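PDB 5T8V: sister chromatid cohesion protein from Chaetomium thermophilum, which probably loads cohesin onto chromatin, the chain here being the C-terminal HEAT-repeat fragment of the longer loader Scc2. Local coordinates for residues 1050-1053 with 1054-1058; 1033-1036 with 1037-1041; 1119-1122 with 1123-1127; 1019-1022 with 1023-1026. All blocks are in the same frame, centred on the assembly; numbering follows the deposited sequence.

Contact 1 (1050-1053 with 1054-1058); sequences ANVY and TAFQQ
Residues 1050-1053 run into 1054-1058 as continuous helix, with Phe-1056 N bonding to Val-1052 O (2.9 Å) and Gln-1057 N to Tyr-1053 O (2.9 Å). Ala-1055 N also reaches Val-1052 O, but only weakly. One turn back, the Thr-1054 hydroxyl folds onto the backbone: OG1 lies between the backbone N and the carbonyl carbon (chi1 57°) and donates to Ala-1050 O at 3.0 Å, lying in the plane of that carbonyl. This gives the carbonyl of Ala-1050 a side-chain donor. On the buried flank, Val-1052 CG2 sits over one face of the Phe-1056 ring, 4.0 Å from its centroid and displaced toward the rim, with CZ its nearest ring atom. The result is a CH-pi contact between side chains one helical turn apart. An alanine in place of Phe-1056 would probably leave Val-1052 CG2 without its aromatic cover and open a gap toward Tyr-1047. Tyr-1053 leaves by another flank, where its ring forms a cation-pi pair with Arg-1124 and also touches Phe-1125. One apolar flank and another turned to a neighbouring helix suit helix 1050-1062 to the stacked helices of a HEAT-repeat solenoid.

Contact 2 (1033-1036 with 1037-1041); sequences LDCV and GLVCQ
This is a local contact along a largely buried turn of helix 1026-1042, packed among helices 969-986, 1009-1016 and 1065-1086 of the HEAT-repeat solenoid. Four successive i to i+4 bonds join residues 1033-1036 to 1037-1041; that from Val-1039 N to Cys-1035 O (2.9 Å) runs nearly along the C=O axis, and that from Leu-1038 N to Asp-1034 O is also 2.9 Å. Side chains one turn apart pair along separate flanks. Val-1036 CG2, anti to its own backbone N, meets Cys-1040 SG at 3.8 Å beside Val-1013 and Tyr-1047. Cys-1035 SG lies more loosely by Val-1039 CG2, at 4.4 Å, and both side chains pack on helix 1009-1016. On another flank Asp-1034 swings its carboxylate along the helix (chi1 -166°), bringing OD1 beside CD1 of Leu-1038, while OD2 forms a salt bridge with Arg-919. Leu-1038 itself continues onto Met-982 and Lys-985 of helix 969-986. Gly-1037 puts bare backbone between these flanks, and its carbonyl O accepts a hydrogen bond from Ser-1074 OG of helix 1065-1086. Branched aliphatic groups and thiols make most of the side-chain contact apolar, with Asp-1034 the charged exception. The carboxylate set next to a leucine methyl has its charge met by arginine, which would be expected to favour the ionised form.

Contact 3 (1119-1122 with 1123-1127); sequences SATT and HRFLK
Phe-1125 lays the CD2-CE2 side of its ring beside Thr-1121, one turn earlier on helix 1115-1133 of the HEAT-repeat solenoid, with CE2 4.0 Å from Thr-1121 CB. The backbone is helical here, with Phe-1125 N bonded to Thr-1121 O at 2.9 Å and Arg-1124 N to Ala-1120 O at 3.0 Å. CG of Arg-1124 stands over the centre of the Phe-1125 ring, 3.8 Å above its plane, so the aliphatic root of the arginine lies against the aromatic face. The ring also meets Phe-1060 and Gln-1057 of helix 1050-1062, joining the two helices. A serine in place of Phe-1125 would probably strip Thr-1121 CB and Arg-1124 CG of their shared neighbour and leave a gap facing Phe-1060. Both buried threonines turn their hydroxyls back along the helix: Thr-1121 OG1 bonds to Val-1117 O and Thr-1122 OG1 to Ala-1118 O, leaving carbon to face the packing. At the outer flank His-1123 N bonds to Ser-1119 O (2.9 Å), and its imidazole turns an edge, with CD2 foremost, toward Ser-1119. With Ser-1119 OG anti to its backbone N (chi1 180°), the hydroxyl oxygen lies in the plane of the imidazole, 3.5 Å from His-1123 CD2.

Contact 4 (1019-1022 with 1023-1026); sequences FAAP and SWPL
A type I beta turn from Ala-1021 to Trp-1024 links helix 1009-1016 to helix 1026-1042 in the HEAT-repeat solenoid, and its last residue folds back onto Phe-1019. The turn closes through Trp-1024 N to Ala-1021 O at 3.2 Å, a straight N-H approach (169°) that comes from above the carbonyl plane. Pro-1022 and Ser-1023 occupy the two corner positions, and Pro-1025 follows as the N-cap of helix 1026-1042. Trp-1024 stands its indole roughly perpendicular to the CA-CB-CG plane (chi2 91°), which presents one face to Phe-1019. Over that face Phe-1019 CA makes a CH-pi contact, 3.8 Å from the centroid of the five-membered ring, while the phenyl group reaches the six-membered ring from the same side. The two rings meet obliquely, with planes at 59° and centroids 4.6 Å apart. Phe-1019 is held beyond the indole by Phe-973, Ile-953 and Ala-1032, so the half-exposed tryptophan covers a residue rooted among helices. NE1 gives a weak hydrogen bond to Pro-1018 O. Ala-1021 O lies in the indole plane at its edge, and Ala-1021 CB packs 4.2 Å from Trp-1024 CD1.

How the contacts relate
The four contacts follow one another in the chain as 4, 2, 1 and 3. Contact 2 is the buried one, contacts 1 and 3 are half buried on their helices, and contact 4 is a surface turn leading into the helix of contact 2. Contact 1 touches the other three: Val-1052 CG2 meets Val-1036 CG2 of contact 2 at 3.5 Å, Phe-1056 CB meets Phe-1125 CZ of contact 3 at 3.5 Å, and Ala-1055 CB packs on Ala-1020 CB of contact 4. Contacts 2 and 3 stay about 8 Å apart at their nearest atoms. Thiols and aliphatics fill the core, aromatics and hydroxyls the intermediate helices, and proline with tryptophan the outer turn.

Contact 1 (1050-1053 with 1054-1058)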
# COMPACT_ATOMS: atom_id res chain seq x y z
N ALA A 1050 -6.67 -23.18 -64.25
CA ALA A 1050 -5.54 -22.58 -64.95
C ALA A 1050 -5.78 -21.12 -65.28
O ALA A 1050 -4.83 -20.34 -65.42
CB ALA A 1050 -5.25 -23.36 -66.24
N ASN A 1051 -7.05 -20.72 -65.38
CA ASN A 1051 -7.37 -19.36 -65.78
C ASN A 1051 -7.00 -18.34 -64.71
O ASN A 1051 -6.67 -17.19 -65.04
CB ASN A 1051 -8.86 -19.26 -66.11
CG ASN A 1051 -9.19 -18.09 -67.01
OD1 ASN A 1051 -8.31 -17.46 -67.58
ND2 ASN A 1051 -10.48 -17.81 -67.15
N VAL A 1052 -7.03 -18.73 -63.44
CA VAL A 1052 -6.87 -17.79 -62.33
C VAL A 1052 -5.48 -17.87 -61.71
O VAL A 1052 -4.84 -16.84 -61.48
CB VAL A 1052 -7.98 -18.01 -61.27
CG1 VAL A 1052 -7.83 -19.36 -60.58
CG2 VAL A 1052 -7.98 -16.89 -60.25
N TYR A 1053 -4.99 -19.07 -61.41
CA TYR A 1053 -3.72 -19.15 -60.69
C TYR A 1053 -2.54 -18.74 -61.55
O TYR A 1053 -1.46 -18.49 -61.00
CB TYR A 1053 -3.50 -20.56 -60.10
CG TYR A 1053 -3.28 -21.68 -61.09
CD1 TYR A 1053 -2.10 -21.77 -61.83
CD2 TYR A 1053 -4.21 -22.70 -61.24
CE1 TYR A 1053 -1.89 -22.81 -62.72
CE2 TYR A 1053 -4.01 -23.74 -62.12
CZ TYR A 1053 -2.84 -23.79 -62.86
OH TYR A 1053 -2.63 -24.83 -63.74
N THR A 1054 -2.70 -18.65 -62.87
CA THR A 1054 -1.69 -17.99 -63.68
C THR A 1054 -1.66 -16.50 -63.38
O THR A 1054 -0.59 -15.88 -63.36
CB THR A 1054 -1.96 -18.23 -65.17
OG1 THR A 1054 -3.28 -17.76 -65.51
CG2 THR A 1054 -1.84 -19.71 -65.51
N ALA A 1055 -2.83 -15.91 -63.13
CA ALA A 1055 -2.89 -14.50 -62.75
C ALA A 1055 -2.37 -14.28 -61.34
O ALA A 1055 -1.73 -13.27 -61.06
CB ALA A 1055 -4.32 -13.98 -62.89
N PHE A 1056 -2.63 -15.23 -60.43
CA PHE A 1056 -2.08 -15.12 -59.08
C PHE A 1056 -0.56 -15.25 -59.10
O PHE A 1056 0.15 -14.43 -58.51
CB PHE A 1056 -2.70 -16.19 -58.17
CG PHE A 1056 -4.13 -15.91 -57.76
CD1 PHE A 1056 -4.80 -14.78 -58.21
CD2 PHE A 1056 -4.79 -16.78 -56.91
CE1 PHE A 1056 -6.10 -14.53 -57.82
CE2 PHE A 1056 -6.10 -16.53 -56.52
CZ PHE A 1056 -6.75 -15.41 -56.97
N GLN A 1057 -0.05 -16.27 -59.79
CA GLN A 1057 1.40 -16.39 -59.95
C GLN A 1057 1.99 -15.14 -60.58
O GLN A 1057 3.06 -14.67 -60.17
CB GLN A 1057 1.74 -17.62 -60.79
CG GLN A 1057 1.81 -18.92 -60.01
CD GLN A 1057 3.00 -18.98 -59.07
OE1 GLN A 1057 3.69 -17.98 -58.86
NE2 GLN A 1057 3.24 -20.15 -58.50
N GLN A 1058 1.30 -14.58 -61.58
CA GLN A 1058 1.76 -13.33 -62.17
C GLN A 1058 1.82 -12.22 -61.14
O GLN A 1058 2.79 -11.44 -61.09
CB GLN A 1058 0.84 -12.94 -63.33
CG GLN A 1058 1.36 -11.78 -64.18
CD GLN A 1058 2.69 -12.09 -64.86
OE1 GLN A 1058 3.55 -11.21 -64.98
NE2 GLN A 1058 2.87 -13.33 -65.30

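Contact 2 (1033-1036 with 1037-1041)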
# COMPACT_ATOMS: atom_id res chain seq x y z
N LEU A 1033 -8.58 -8.27 -60.10
CA LEU A 1033 -8.12 -9.26 -59.13
C LEU A 1033 -9.01 -9.25 -57.89
O LEU A 1033 -9.29 -10.31 -57.31
CB LEU A 1033 -6.66 -8.99 -58.77
CG LEU A 1033 -5.68 -9.35 -59.88
CD1 LEU A 1033 -4.33 -8.70 -59.63
CD2 LEU A 1033 -5.53 -10.86 -60.02
N ASP A 1034 -9.46 -8.07 -57.46
CA ASP A 1034 -10.40 -7.99 -56.36
C ASP A 1034 -11.67 -8.78 -56.68
O ASP A 1034 -12.16 -9.56 -55.86
CB ASP A 1034 -10.74 -6.53 -56.07
CG ASP A 1034 -11.45 -6.34 -54.74
OD1 ASP A 1034 -11.93 -7.34 -54.17
OD2 ASP A 1034 -11.53 -5.18 -54.27
N CYS A 1035 -12.21 -8.58 -57.88
CA CYS A 1035 -13.42 -9.28 -58.29
C CYS A 1035 -13.22 -10.79 -58.25
O CYS A 1035 -13.95 -11.51 -57.56
CB CYS A 1035 -13.82 -8.82 -59.70
SG CYS A 1035 -15.14 -9.79 -60.45
N VAL A 1036 -12.23 -11.30 -58.99
CA VAL A 1036 -12.01 -12.74 -59.03
C VAL A 1036 -11.74 -13.29 -57.64
O VAL A 1036 -12.09 -14.44 -57.34
CB VAL A 1036 -10.85 -13.09 -60.00
CG1 VAL A 1036 -9.57 -12.43 -59.56
CG2 VAL A 1036 -10.67 -14.60 -60.10
N GLY A 1037 -11.11 -12.50 -56.77
CA GLY A 1037 -10.89 -12.96 -55.40
C GLY A 1037 -12.20 -13.11 -54.64
O GLY A 1037 -12.43 -14.13 -53.98
N LEU A 1038 -13.06 -12.09 -54.71
CA LEU A 1038 -14.37 -12.17 -54.07
C LEU A 1038 -15.16 -13.35 -54.59
O LEU A 1038 -15.87 -14.02 -53.83
CB LEU A 1038 -15.14 -10.87 -54.30
CG LEU A 1038 -14.56 -9.61 -53.66
CD1 LEU A 1038 -15.00 -8.37 -54.43
CD2 LEU A 1038 -15.01 -9.51 -52.21
N VAL A 1039 -15.07 -13.63 -55.89
CA VAL A 1039 -15.79 -14.77 -56.46
C VAL A 1039 -15.23 -16.08 -55.92
O VAL A 1039 -15.97 -16.96 -55.47
CB VAL A 1039 -15.74 -14.72 -57.99
CG1 VAL A 1039 -16.37 -15.97 -58.60
CG2 VAL A 1039 -16.45 -13.47 -58.51
N CYS A 1040 -13.90 -16.23 -55.97
CA CYS A 1040 -13.28 -17.50 -55.62
C CYS A 1040 -13.47 -17.83 -54.14
O CYS A 1040 -13.66 -18.99 -53.78
CB CYS A 1040 -11.80 -17.47 -55.97
SG CYS A 1040 -11.46 -17.43 -57.74
N GLN A 1041 -13.42 -16.81 -53.27
CA GLN A 1041 -13.50 -17.10 -51.84
C GLN A 1041 -14.79 -17.81 -51.47
O GLN A 1041 -14.83 -18.57 -50.49
CB GLN A 1041 -13.35 -15.81 -51.03
CG GLN A 1041 -14.62 -14.99 -50.88
CD GLN A 1041 -14.41 -13.76 -50.03
OE1 GLN A 1041 -15.12 -13.55 -49.05
NE2 GLN A 1041 -13.43 -12.94 -50.38

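Contact 3 (1119-1122 with 1123-1127)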
# COMPACT_ATOMS: atom_id res chain seq x y z
N SER A 1119 -5.36 -27.41 -50.33
CA SER A 1119 -3.99 -27.91 -50.35
C SER A 1119 -3.29 -27.58 -51.66
O SER A 1119 -2.13 -27.17 -51.66
CB SER A 1119 -3.98 -29.42 -50.10
OG SER A 1119 -2.66 -29.91 -50.13
N ALA A 1120 -3.98 -27.76 -52.78
CA ALA A 1120 -3.40 -27.43 -54.08
C ALA A 1120 -2.85 -26.01 -54.08
O ALA A 1120 -1.64 -25.78 -54.25
CB ALA A 1120 -4.46 -27.60 -55.18
N THR A 1121 -3.73 -25.02 -53.88
CA THR A 1121 -3.28 -23.64 -53.97
C THR A 1121 -2.31 -23.29 -52.84
O THR A 1121 -1.35 -22.54 -53.05
CB THR A 1121 -4.48 -22.69 -53.96
OG1 THR A 1121 -5.35 -23.03 -52.88
CG2 THR A 1121 -5.22 -22.80 -55.28
N THR A 1122 -2.55 -23.82 -51.64
CA THR A 1122 -1.64 -23.59 -50.52
C THR A 1122 -0.22 -23.98 -50.90
O THR A 1122 0.73 -23.21 -50.66
CB THR A 1122 -2.10 -24.39 -49.30
OG1 THR A 1122 -3.33 -23.84 -48.80
CG2 THR A 1122 -1.05 -24.36 -48.19
N HIS A 1123 -0.04 -25.16 -51.48
CA HIS A 1123 1.30 -25.59 -51.87
C HIS A 1123 1.84 -24.74 -53.01
O HIS A 1123 3.03 -24.40 -53.02
CB HIS A 1123 1.29 -27.07 -52.24
CG HIS A 1123 1.50 -27.98 -51.08
ND1 HIS A 1123 2.74 -28.22 -50.53
CD2 HIS A 1123 0.62 -28.71 -50.35
CE1 HIS A 1123 2.62 -29.06 -49.52
NE2 HIS A 1123 1.35 -29.38 -49.39
N ARG A 1124 1.00 -24.38 -53.98
CA ARG A 1124 1.49 -23.58 -55.09
C ARG A 1124 2.04 -22.24 -54.61
O ARG A 1124 3.09 -21.79 -55.08
CB ARG A 1124 0.39 -23.35 -56.12
CG ARG A 1124 0.77 -22.33 -57.22
CD ARG A 1124 0.64 -22.92 -58.61
NE ARG A 1124 -0.65 -23.56 -58.81
CZ ARG A 1124 -0.95 -24.29 -59.88
NH1 ARG A 1124 -0.06 -24.47 -60.85
NH2 ARG A 1124 -2.15 -24.84 -59.98
N PHE A 1125 1.35 -21.58 -53.67
CA PHE A 1125 1.69 -20.22 -53.29
C PHE A 1125 2.43 -20.11 -51.96
O PHE A 1125 2.71 -18.99 -51.51
CB PHE A 1125 0.42 -19.36 -53.25
CG PHE A 1125 -0.33 -19.34 -54.55
CD1 PHE A 1125 0.19 -18.69 -55.65
CD2 PHE A 1125 -1.56 -19.96 -54.67
CE1 PHE A 1125 -0.50 -18.66 -56.85
CE2 PHE A 1125 -2.26 -19.93 -55.86
CZ PHE A 1125 -1.72 -19.28 -56.96
N LEU A 1126 2.75 -21.24 -51.32
CA LEU A 1126 3.40 -21.18 -50.02
C LEU A 1126 4.67 -20.35 -50.06
O LEU A 1126 4.89 -19.49 -49.20
CB LEU A 1126 3.71 -22.60 -49.52
CG LEU A 1126 4.37 -22.68 -48.14
CD1 LEU A 1126 3.43 -22.16 -47.06
CD2 LEU A 1126 4.80 -24.10 -47.83
N LYS A 1127 5.53 -20.60 -51.05
CA LYS A 1127 6.80 -19.88 -51.13
C LYS A 1127 6.57 -18.37 -51.21
O LYS A 1127 7.24 -17.59 -50.51
CB LYS A 1127 7.60 -20.36 -52.34
CG LYS A 1127 7.98 -21.83 -52.28
CD LYS A 1127 8.73 -22.26 -53.53
CE LYS A 1127 9.16 -23.72 -53.45
NZ LYS A 1127 9.88 -24.16 -54.68

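Contact 4 (1019-1022 with 1023-1026)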
# COMPACT_ATOMS: atom_id res chain seq x y z
N PHE A 1019 -8.23 -9.31 -67.50
CA PHE A 1019 -7.75 -7.96 -67.22
C PHE A 1019 -6.75 -7.92 -66.07
O PHE A 1019 -6.28 -6.83 -65.72
CB PHE A 1019 -8.93 -7.04 -66.90
CG PHE A 1019 -9.96 -6.97 -68.00
CD1 PHE A 1019 -9.64 -7.33 -69.30
CD2 PHE A 1019 -11.23 -6.54 -67.73
CE1 PHE A 1019 -10.59 -7.25 -70.31
CE2 PHE A 1019 -12.19 -6.46 -68.73
CZ PHE A 1019 -11.86 -6.82 -70.01
N ALA A 1020 -6.42 -9.07 -65.47
CA ALA A 1020 -5.38 -9.12 -64.46
C ALA A 1020 -3.98 -9.16 -65.05
O ALA A 1020 -3.01 -9.11 -64.29
CB ALA A 1020 -5.59 -10.35 -63.56
N ALA A 1021 -3.86 -9.24 -66.37
CA ALA A 1021 -2.56 -9.32 -67.00
C ALA A 1021 -1.80 -8.00 -66.84
O ALA A 1021 -2.42 -6.94 -66.73
CB ALA A 1021 -2.70 -9.66 -68.48
N PRO A 1022 -0.47 -8.04 -66.84
CA PRO A 1022 0.30 -6.79 -66.72
C PRO A 1022 0.12 -5.85 -67.89
O PRO A 1022 0.50 -4.68 -67.78
CB PRO A 1022 1.76 -7.28 -66.62
CG PRO A 1022 1.75 -8.62 -67.28
CD PRO A 1022 0.41 -9.22 -66.98
N SER A 1023 -0.46 -6.32 -69.00
CA SER A 1023 -0.67 -5.45 -70.16
C SER A 1023 -1.64 -4.32 -69.85
O SER A 1023 -1.64 -3.31 -70.57
CB SER A 1023 -1.18 -6.28 -71.33
OG SER A 1023 -0.35 -7.40 -71.57
N TRP A 1024 -2.46 -4.46 -68.82
CA TRP A 1024 -3.42 -3.44 -68.44
C TRP A 1024 -2.83 -2.51 -67.39
O TRP A 1024 -1.86 -2.86 -66.71
CB TRP A 1024 -4.69 -4.10 -67.89
CG TRP A 1024 -5.37 -5.00 -68.88
CD1 TRP A 1024 -5.16 -6.34 -69.05
CD2 TRP A 1024 -6.37 -4.62 -69.83
NE1 TRP A 1024 -5.97 -6.82 -70.05
CE2 TRP A 1024 -6.72 -5.78 -70.55
CE3 TRP A 1024 -7.00 -3.42 -70.15
CZ2 TRP A 1024 -7.68 -5.78 -71.56
CZ3 TRP A 1024 -7.95 -3.41 -71.15
CH2 TRP A 1024 -8.28 -4.58 -71.85
N PRO A 1025 -3.40 -1.31 -67.23
CA PRO A 1025 -2.92 -0.41 -66.17
C PRO A 1025 -3.25 -0.95 -64.79
O PRO A 1025 -3.91 -1.98 -64.66
CB PRO A 1025 -3.65 0.90 -66.46
CG PRO A 1025 -4.86 0.50 -67.21
CD PRO A 1025 -4.48 -0.70 -68.03
N LEU A 1026 -2.79 -0.25 -63.75
CA LEU A 1026 -2.99 -0.73 -62.39
C LEU A 1026 -4.42 -0.51 -61.92
O LEU A 1026 -5.00 -1.37 -61.24
CB LEU A 1026 -2.00 -0.05 -61.44
CG LEU A 1026 -1.58 -0.82 -60.19
CD1 LEU A 1026 -0.87 -2.11 -60.55
CD2 LEU A 1026 -0.69 0.04 -59.32